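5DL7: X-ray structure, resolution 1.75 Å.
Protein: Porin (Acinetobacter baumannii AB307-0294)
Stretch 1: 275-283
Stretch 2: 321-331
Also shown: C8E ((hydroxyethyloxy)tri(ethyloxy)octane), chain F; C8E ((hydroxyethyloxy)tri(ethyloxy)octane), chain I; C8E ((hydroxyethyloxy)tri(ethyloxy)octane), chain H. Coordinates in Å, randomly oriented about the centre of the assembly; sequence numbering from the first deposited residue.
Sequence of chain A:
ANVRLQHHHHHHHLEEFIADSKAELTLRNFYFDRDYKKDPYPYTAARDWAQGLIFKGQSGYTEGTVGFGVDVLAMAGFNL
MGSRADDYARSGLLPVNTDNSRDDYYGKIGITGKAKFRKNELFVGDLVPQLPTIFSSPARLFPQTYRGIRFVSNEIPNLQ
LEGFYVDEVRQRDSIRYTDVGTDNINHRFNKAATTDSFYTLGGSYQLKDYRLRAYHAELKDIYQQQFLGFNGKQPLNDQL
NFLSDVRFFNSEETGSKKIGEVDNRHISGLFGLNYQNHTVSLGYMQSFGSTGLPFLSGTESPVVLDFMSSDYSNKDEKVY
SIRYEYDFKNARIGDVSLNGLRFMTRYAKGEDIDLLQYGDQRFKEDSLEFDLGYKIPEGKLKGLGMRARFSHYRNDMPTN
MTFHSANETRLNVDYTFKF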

ATOM      1  N   TYR A 275     -13.313  22.169  -3.336  1.00 36.03           N
ATOM      2  CA  TYR A 275     -13.752  23.562  -3.385  1.00 37.34           C
ATOM      3  C   TYR A 275     -12.957  24.290  -2.273  1.00 38.46           C
ATOM      4  O   TYR A 275     -13.034  23.925  -1.096  1.00 37.49           O
ATOM      5  CB  TYR A 275     -15.271  23.694  -3.105  1.00 39.22           C
ATOM      6  CG  TYR A 275     -15.751  25.051  -3.141  1.00 45.49           C
ATOM      7  CD1 TYR A 275     -15.903  25.734  -4.377  1.00 45.98           C
ATOM      8  CD2 TYR A 275     -15.998  25.711  -1.988  1.00 48.37           C
ATOM      9  CE1 TYR A 275     -16.375  27.048  -4.389  1.00 50.88           C
ATOM     10  CE2 TYR A 275     -16.445  26.989  -2.000  1.00 53.80           C
ATOM     11  CZ  TYR A 275     -16.599  27.642  -3.215  1.00 53.54           C
ATOM     12  OH  TYR A 275     -16.995  28.895  -3.111  1.00 61.26           O
ATOM     13  N   GLN A 276     -12.163  25.284  -2.632  1.00 40.30           N
ATOM     14  CA  GLN A 276     -11.494  26.177  -1.683  1.00 42.57           C
ATOM     15  C   GLN A 276     -10.725  25.297  -0.555  1.00 40.88           C
ATOM     16  O   GLN A 276     -10.775  25.602   0.676  1.00 42.33           O
ATOM     17  CB  GLN A 276     -12.499  27.061  -1.007  1.00 45.50           C
ATOM     18  CG  GLN A 276     -13.118  28.058  -1.952  1.00 48.99           C
ATOM     19  CD  GLN A 276     -13.793  29.185  -1.289  1.00 55.59           C
ATOM     20  OE1 GLN A 276     -13.837  29.280  -0.081  1.00 60.54           O
ATOM     21  NE2 GLN A 276     -14.324  30.118  -2.098  1.00 58.98           N
ATOM     22  N   ASN A 277     -10.024  24.329  -1.009  1.00 37.42           N
ATOM     23  CA  ASN A 277      -9.077  23.466  -0.233  1.00 36.87           C
ATOM     24  C   ASN A 277      -9.812  22.466   0.662  1.00 33.89           C
ATOM     25  O   ASN A 277      -9.193  21.638   1.264  1.00 33.03           O
ATOM     26  CB  ASN A 277      -8.248  24.421   0.579  1.00 40.37           C
ATOM     27  CG  ASN A 277      -7.244  25.159  -0.323  1.00 45.42           C
ATOM     28  OD1 ASN A 277      -6.729  24.552  -1.201  1.00 53.60           O
ATOM     29  ND2 ASN A 277      -6.837  26.201   0.085  1.00 50.07           N
ATOM     30  N   HIS A 278     -11.137  22.444   0.537  1.00 33.46           N
ATOM     31  CA  HIS A 278     -11.963  21.356   1.032  1.00 32.35           C
ATOM     32  C   HIS A 278     -12.175  20.260   0.010  1.00 31.41           C
ATOM     33  O   HIS A 278     -12.420  20.604  -1.126  1.00 31.71           O
ATOM     34  CB  HIS A 278     -13.400  21.783   1.510  1.00 34.62           C
ATOM     35  CG  HIS A 278     -13.424  22.916   2.445  1.00 37.56           C
ATOM     36  ND1 HIS A 278     -13.336  22.768   3.805  1.00 38.41           N
ATOM     37  CD2 HIS A 278     -13.508  24.263   2.225  1.00 41.62           C
ATOM     38  CE1 HIS A 278     -13.348  23.952   4.376  1.00 40.55           C
ATOM     39  NE2 HIS A 278     -13.429  24.901   3.444  1.00 40.91           N
ATOM     40  N   THR A 279     -12.256  19.021   0.435  1.00 28.39           N
ATOM     41  CA  THR A 279     -12.671  17.924  -0.399  1.00 29.16           C
ATOM     42  C   THR A 279     -13.695  17.090   0.405  1.00 30.32           C
ATOM     43  O   THR A 279     -13.339  16.523   1.409  1.00 29.71           O
ATOM     44  CB  THR A 279     -11.515  17.079  -0.996  1.00 27.18           C
ATOM     45  OG1 THR A 279     -10.438  17.922  -1.473  1.00 31.72           O
ATOM     46  CG2 THR A 279     -11.960  16.132  -1.969  1.00 30.16           C
ATOM     47  N   VAL A 280     -14.846  16.852  -0.222  1.00 28.94           N
ATOM     48  CA  VAL A 280     -15.814  15.899   0.335  1.00 28.62           C
ATOM     49  C   VAL A 280     -15.950  14.775  -0.610  1.00 28.44           C
ATOM     50  O   VAL A 280     -16.281  14.985  -1.804  1.00 27.78           O
ATOM     51  CB  VAL A 280     -17.189  16.517   0.699  1.00 31.17           C
ATOM     52  CG1 VAL A 280     -18.158  15.420   1.199  1.00 34.89           C
ATOM     53  CG2 VAL A 280     -17.019  17.526   1.772  1.00 36.19           C
ATOM     54  N   SER A 281     -15.864  13.515  -0.131  1.00 25.20           N
ATOM     55  CA  SER A 281     -15.945  12.423  -1.080  1.00 25.68           C
ATOM     56  C   SER A 281     -16.885  11.297  -0.603  1.00 27.25           C
ATOM     57  O   SER A 281     -17.116  11.144   0.637  1.00 27.12           O
ATOM     58  CB  SER A 281     -14.606  11.759  -1.321  1.00 26.88           C
ATOM     59  OG  SER A 281     -13.585  12.731  -1.710  1.00 28.30           O
ATOM     60  N   LEU A 282     -17.368  10.535  -1.496  1.00 25.19           N
ATOM     61  CA  LEU A 282     -18.141   9.359  -1.167  1.00 25.00           C
ATOM     62  C   LEU A 282     -17.493   8.218  -1.875  1.00 24.57           C
ATOM     63  O   LEU A 282     -17.062   8.265  -3.034  1.00 23.90           O
ATOM     64  CB  LEU A 282     -19.630   9.520  -1.611  1.00 25.85           C
ATOM     65  CG  LEU A 282     -20.426  10.664  -1.031  1.00 29.71           C
ATOM     66  CD1 LEU A 282     -21.721  10.724  -1.800  1.00 33.87           C
ATOM     67  CD2 LEU A 282     -20.682  10.372   0.474  1.00 30.39           C
ATOM     68  N   GLY A 283     -17.476   7.045  -1.193  1.00 22.60           N
ATOM     69  CA  GLY A 283     -16.849   5.848  -1.664  1.00 22.92           C
ATOM     70  C   GLY A 283     -17.819   4.647  -1.651  1.00 21.73           C
ATOM     71  O   GLY A 283     -18.794   4.557  -0.841  1.00 23.52           O
ATOM     72  N   SER A 321     -18.653   4.528   2.132  1.00 24.27           N
ATOM     73  CA  SER A 321     -17.764   5.411   2.911  1.00 22.66           C
ATOM     74  C   SER A 321     -17.976   6.900   2.566  1.00 23.94           C
ATOM     75  O   SER A 321     -18.555   7.263   1.547  1.00 23.67           O
ATOM     76  CB  SER A 321     -16.267   5.074   2.649  1.00 25.62           C
ATOM     77  OG  SER A 321     -15.938   5.574   1.333  1.00 29.79           O
ATOM     78  N   ILE A 322     -17.517   7.670   3.456  1.00 23.72           N
ATOM     79  CA  ILE A 322     -17.581   9.154   3.289  1.00 26.75           C
ATOM     80  C   ILE A 322     -16.280   9.703   3.864  1.00 28.64           C
ATOM     81  O   ILE A 322     -15.717   9.169   4.793  1.00 28.93           O
ATOM     82  CB  ILE A 322     -18.775   9.734   3.950  1.00 28.21           C
ATOM     83  CG1 ILE A 322     -18.876  11.252   3.654  1.00 32.21           C
ATOM     84  CG2 ILE A 322     -18.839   9.477   5.464  1.00 28.83           C
ATOM     85  CD1 ILE A 322     -20.205  11.850   4.058  1.00 33.75           C
ATOM     86  N   ARG A 323     -15.735  10.778   3.271  1.00 25.76           N
ATOM     87  CA  ARG A 323     -14.448  11.329   3.608  1.00 24.35           C
ATOM     88  C   ARG A 323     -14.476  12.786   3.494  1.00 27.06           C
ATOM     89  O   ARG A 323     -15.104  13.338   2.601  1.00 28.57           O
ATOM     90  CB  ARG A 323     -13.449  10.780   2.582  1.00 26.99           C
ATOM     91  CG  ARG A 323     -12.057  11.171   2.812  1.00 25.96           C
ATOM     92  CD  ARG A 323     -11.282  10.712   1.546  1.00 32.53           C
ATOM     93  NE  ARG A 323      -9.865  11.280   1.544  1.00 35.48           N
ATOM     94  CZ  ARG A 323      -8.710  10.540   1.623  1.00 41.03           C
ATOM     95  NH1 ARG A 323      -8.719   9.191   1.659  1.00 41.04           N
ATOM     96  NH2 ARG A 323      -7.533  11.131   1.618  1.00 44.52           N
ATOM     97  N   TYR A 324     -13.791  13.430   4.407  1.00 24.82           N
ATOM     98  CA  TYR A 324     -13.618  14.894   4.452  1.00 26.55           C
ATOM     99  C   TYR A 324     -12.180  15.219   4.636  1.00 27.52           C
ATOM    100  O   TYR A 324     -11.511  14.664   5.442  1.00 25.72           O
ATOM    101  CB  TYR A 324     -14.431  15.548   5.590  1.00 29.05           C
ATOM    102  CG  TYR A 324     -14.116  17.026   5.658  1.00 26.24           C
ATOM    103  CD1 TYR A 324     -14.522  17.935   4.708  1.00 29.40           C
ATOM    104  CD2 TYR A 324     -13.258  17.523   6.612  1.00 28.27           C
ATOM    105  CE1 TYR A 324     -14.157  19.302   4.762  1.00 31.73           C
ATOM    106  CE2 TYR A 324     -12.891  18.831   6.657  1.00 28.56           C
ATOM    107  CZ  TYR A 324     -13.354  19.735   5.737  1.00 30.17           C
ATOM    108  OH  TYR A 324     -12.886  21.049   5.878  1.00 30.87           O
ATOM    109  N   GLU A 325     -11.661  16.131   3.824  1.00 26.46           N
ATOM    110  CA  GLU A 325     -10.290  16.617   3.968  1.00 27.43           C
ATOM    111  C   GLU A 325     -10.212  18.153   3.759  1.00 26.36           C
ATOM    112  O   GLU A 325     -10.942  18.702   2.976  1.00 27.52           O
ATOM    113  CB  GLU A 325      -9.180  15.913   3.060  1.00 34.93           C
ATOM    114  CG  GLU A 325      -9.545  15.759   1.757  1.00 41.64           C
ATOM    115  CD  GLU A 325      -9.041  14.351   1.125  1.00 45.18           C
ATOM    116  OE1 GLU A 325      -7.812  14.051   1.283  1.00 38.67           O
ATOM    117  OE2 GLU A 325      -9.880  13.785   0.318  1.00 35.62           O
ATOM    118  N   TYR A 326      -9.218  18.649   4.426  1.00 26.04           N
ATOM    119  CA  TYR A 326      -8.843  20.114   4.272  1.00 26.60           C
ATOM    120  C   TYR A 326      -7.356  20.243   4.188  1.00 27.43           C
ATOM    121  O   TYR A 326      -6.540  19.616   4.921  1.00 27.05           O
ATOM    122  CB  TYR A 326      -9.410  20.942   5.482  1.00 29.13           C
ATOM    123  CG  TYR A 326      -9.264  22.424   5.201  1.00 28.17           C
ATOM    124  CD1 TYR A 326     -10.128  23.013   4.280  1.00 33.46           C
ATOM    125  CD2 TYR A 326      -8.364  23.194   5.887  1.00 29.24           C
ATOM    126  CE1 TYR A 326     -10.005  24.381   4.011  1.00 33.97           C
ATOM    127  CE2 TYR A 326      -8.262  24.583   5.689  1.00 30.05           C
ATOM    128  CZ  TYR A 326      -9.082  25.125   4.704  1.00 33.72           C
ATOM    129  OH  TYR A 326      -9.092  26.503   4.390  1.00 34.95           O
ATOM    130  N   ASP A 327      -6.958  21.024   3.194  1.00 28.02           N
ATOM    131  CA  ASP A 327      -5.575  21.473   3.067  1.00 28.59           C
ATOM    132  C   ASP A 327      -5.468  22.913   3.555  1.00 29.04           C
ATOM    133  O   ASP A 327      -6.078  23.836   3.055  1.00 30.73           O
ATOM    134  CB  ASP A 327      -5.175  21.364   1.604  1.00 34.39           C
ATOM    135  CG  ASP A 327      -3.800  21.855   1.323  1.00 39.27           C
ATOM    136  OD1 ASP A 327      -3.057  22.555   2.049  1.00 36.98           O
ATOM    137  OD2 ASP A 327      -3.424  21.469   0.147  1.00 44.02           O
ATOM    138  N   PHE A 328      -4.645  23.049   4.547  1.00 28.11           N
ATOM    139  CA  PHE A 328      -4.502  24.321   5.266  1.00 30.05           C
ATOM    140  C   PHE A 328      -3.489  25.337   4.665  1.00 31.71           C
ATOM    141  O   PHE A 328      -3.077  26.340   5.315  1.00 30.96           O
ATOM    142  CB  PHE A 328      -4.067  24.057   6.724  1.00 28.00           C
ATOM    143  CG  PHE A 328      -5.074  23.500   7.640  1.00 27.21           C
ATOM    144  CD1 PHE A 328      -5.272  22.130   7.703  1.00 27.91           C
ATOM    145  CD2 PHE A 328      -5.964  24.324   8.371  1.00 26.96           C
ATOM    146  CE1 PHE A 328      -6.200  21.590   8.555  1.00 28.04           C
ATOM    147  CE2 PHE A 328      -6.936  23.695   9.264  1.00 28.14           C
ATOM    148  CZ  PHE A 328      -7.019  22.374   9.352  1.00 27.97           C
ATOM    149  N   LYS A 329      -3.188  25.193   3.379  1.00 33.48           N
ATOM    150  CA  LYS A 329      -2.202  26.021   2.673  1.00 37.09           C
ATOM    151  C   LYS A 329      -2.465  27.483   2.809  1.00 39.00           C
ATOM    152  O   LYS A 329      -1.486  28.255   2.896  1.00 41.08           O
ATOM    153  CB  LYS A 329      -2.208  25.512   1.205  1.00 41.50           C
ATOM    154  CG  LYS A 329      -1.251  26.339   0.293  1.00 57.86           C
ATOM    155  CD  LYS A 329      -0.809  25.589  -0.996  1.00 62.71           C
ATOM    156  CE  LYS A 329      -1.943  24.685  -1.507  1.00 72.76           C
ATOM    157  NZ  LYS A 329      -3.218  25.498  -1.610  1.00 80.73           N
ATOM    158  N   ASN A 330      -3.719  27.909   2.892  1.00 37.30           N
ATOM    159  CA  ASN A 330      -4.061  29.319   2.953  1.00 39.27           C
ATOM    160  C   ASN A 330      -4.586  29.745   4.263  1.00 38.56           C
ATOM    161  O   ASN A 330      -5.111  30.880   4.400  1.00 41.60           O
ATOM    162  CB  ASN A 330      -5.120  29.675   1.934  1.00 42.70           C
ATOM    163  CG  ASN A 330      -4.638  29.491   0.523  1.00 49.48           C
ATOM    164  OD1 ASN A 330      -3.529  29.906   0.133  1.00 51.50           O
ATOM    165  ND2 ASN A 330      -5.444  28.854  -0.266  1.00 50.21           N
ATOM    166  N   ALA A 331      -4.335  28.969   5.325  1.00 34.49           N
ATOM    167  CA  ALA A 331      -4.938  29.204   6.630  1.00 32.22           C
ATOM    168  C   ALA A 331      -3.817  29.726   7.559  1.00 32.62           C
ATOM    169  O   ALA A 331      -2.605  29.512   7.244  1.00 31.62           O
ATOM    170  CB  ALA A 331      -5.578  27.958   7.155  1.00 30.64           C
TER
HETATM  171  C1  C8E F 505      -3.982  23.249  14.514  1.00 56.96           C
HETATM  172  C2  C8E F 505      -5.316  22.941  13.834  1.00 46.99           C
HETATM  173  C3  C8E F 505      -5.645  21.432  13.695  1.00 50.84           C
HETATM  174  C4  C8E F 505      -7.064  21.316  13.121  1.00 50.29           C
HETATM  175  C5  C8E F 505      -7.612  19.932  12.874  1.00 42.27           C
HETATM  176  C6  C8E F 505      -9.089  19.850  12.707  1.00 38.48           C
HETATM  177  C7  C8E F 505      -9.477  20.369  11.395  1.00 29.00           C
HETATM  178  C8  C8E F 505     -10.878  20.137  11.187  1.00 37.30           C
HETATM  179  O9  C8E F 505     -10.660  20.860  10.001  1.00 38.98           O
HETATM  180  C10 C8E F 505     -11.442  21.464   8.988  1.00 39.62           C
HETATM  181  C11 C8E F 505     -10.857  22.819   9.046  1.00 34.22           C
HETATM  182  O12 C8E F 505     -11.250  23.839   8.091  1.00 48.35           O
HETATM  183  C13 C8E F 505     -12.107  24.957   8.549  1.00 44.70           C
HETATM  184  C14 C8E F 505     -11.922  26.237   7.721  1.00 47.39           C
HETATM  185  O15 C8E F 505     -13.110  26.725   6.997  1.00 54.29           O
HETATM  186  C16 C8E F 505     -12.810  27.666   5.939  1.00 44.19           C
HETATM  187  C17 C8E F 505     -14.028  27.967   5.022  1.00 54.01           C
HETATM  188  O18 C8E F 505     -14.116  27.549   3.635  1.00 63.65           O
HETATM  189  C19 C8E F 505     -13.080  27.998   2.701  1.00 61.94           C
HETATM  190  C20 C8E F 505     -11.654  27.799   3.269  1.00 56.47           C
HETATM  191  O21 C8E F 505     -10.512  27.484   2.470  1.00 44.26           O
HETATM  192  C1  C8E I 508     -25.064  20.782   6.570  1.00 69.65           C
HETATM  193  C2  C8E I 508     -23.831  19.917   6.650  1.00 60.18           C
HETATM  194  C3  C8E I 508     -23.623  19.489   8.096  1.00 53.68           C
HETATM  195  C4  C8E I 508     -22.569  18.400   8.230  1.00 52.41           C
HETATM  196  C5  C8E I 508     -21.355  18.927   8.972  1.00 40.36           C
HETATM  197  C6  C8E I 508     -20.061  18.254   8.793  1.00 52.48           C
HETATM  198  C7  C8E I 508     -18.950  19.230   8.628  1.00 52.43           C
HETATM  199  C8  C8E I 508     -17.623  18.529   8.386  1.00 55.24           C
HETATM  200  O9  C8E I 508     -16.953  19.400   7.448  1.00 66.01           O
HETATM  201  C10 C8E I 508     -16.423  20.516   8.150  1.00 58.43           C
HETATM  202  C11 C8E I 508     -16.162  21.584   7.183  1.00 54.24           C
HETATM  203  O12 C8E I 508     -15.744  22.895   7.696  1.00 51.22           O
HETATM  204  C13 C8E I 508     -16.156  23.733   6.517  1.00 43.03           C
HETATM  205  C14 C8E I 508     -15.897  25.232   6.369  1.00 52.03           C
HETATM  206  O15 C8E I 508     -16.988  25.900   5.563  1.00 49.19           O
HETATM  207  C1  C8E H 507     -16.104  10.997   9.245  1.00 41.00           C
HETATM  208  C2  C8E H 507     -16.479  11.528   7.930  1.00 41.84           C
HETATM  209  C3  C8E H 507     -17.041  12.887   8.101  1.00 40.13           C
HETATM  210  C4  C8E H 507     -17.738  13.310   6.851  1.00 39.50           C
HETATM  211  C5  C8E H 507     -18.031  14.754   6.667  1.00 40.66           C
HETATM  212  C6  C8E H 507     -19.302  15.190   5.964  1.00 45.43           C
HETATM  213  C7  C8E H 507     -19.115  16.499   5.181  1.00 51.94           C
HETATM  214  C8  C8E H 507     -20.348  17.371   4.792  1.00 57.67           C
HETATM  215  O9  C8E H 507     -19.794  18.543   4.127  1.00 53.67           O
HETATM  216  C10 C8E H 507     -20.579  19.672   3.715  1.00 63.54           C
HETATM  217  C11 C8E H 507     -19.733  20.966   3.782  1.00 62.22           C
HETATM  218  O12 C8E H 507     -18.332  20.756   3.429  1.00 62.06           O
HETATM  219  C13 C8E H 507     -17.495  21.925   3.349  1.00 59.56           C
HETATM  220  C14 C8E H 507     -17.772  22.730   2.075  1.00 56.83           C
HETATM  221  O15 C8E H 507     -16.953  23.891   2.037  1.00 63.08           O
HETATM  222  C16 C8E H 507     -17.661  25.157   1.842  1.00 61.91           C
HETATM  223  O   HOH W   1     -12.446  13.823   0.529  1.00 26.00           O

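The most unusual feature of this contact is a histidine held between tyrosines and detergent. The ring of His278 has Tyr326 CD1 over one face and O15 of the chain H C8E over the opposite face. At its edge, ND1 of His278 and OH of Tyr324 share a hydrogen bond of 2.7 Å; either could be the donor. The other ring nitrogen, NE2 of His278, donates to O18 of the chain F C8E at 2.7 Å. Both nitrogens are therefore satisfied on a detergent-coated surface. The rings of His278 and Tyr326 meet obliquely, with planes at 44°. The same chain F molecule reaches the turn, where its O21 donates to O of Gln276 at 2.6 Å.

The backbones form an antiparallel pair of strands, 278-283 against 321-327. Hydrogen-bonded pairs alternate with non-hydrogen-bonded ones. Thr279 and Glu325 bond in both directions: N of Thr279 to O of Glu325 at 2.9 Å, and N of Glu325 to O of Thr279 at 3.0 Å. Ser281 pairs with Arg323 in the same way, and Gly283 with Ser321. Between these pairs, CA-H groups point at carbonyls; CA of Ile322 lies 3.3 Å from O of Ser281. Beyond the strand start of stretch 1, N of Asp327 donates to O of Asn277 at 3.0 Å. Asn277 belongs to a type I' turn from Tyr275 to His278.

The alternation sorts the side chains onto two faces. His278, Val280, Leu282, Ile322, Tyr324 and Tyr326 share one face, where detergent also lies. Here CG2 of Val280 packs on the edge of the Tyr324 ring, 3.9 Å from CD1 of Tyr324. CD2 of Leu282 meets CG1 of Ile322 at 3.8 Å.

The other face is more polar. Arg323 and Glu325, two apart on one strand, point the same way and form a salt bridge, with NE of Arg323 2.8 Å from OE2 of Glu325. NH2 of Arg323 also donates to OE1 of Glu325 at 3.0 Å. A water links this pair to the first stretch. It is hydrogen-bonded to OE2 of Glu325 at 2.6 Å, to O of Thr279 at 3.0 Å and to OG of Ser281 at 2.7 Å. It thus spans the 4.4 Å between OG of Ser281 and OE2 of Glu325. CB of Thr279 packs directly on CG of Glu325 at 3.6 Å. At Gly283, the absent side chain matters: a CB there would clash with OG of Ser321.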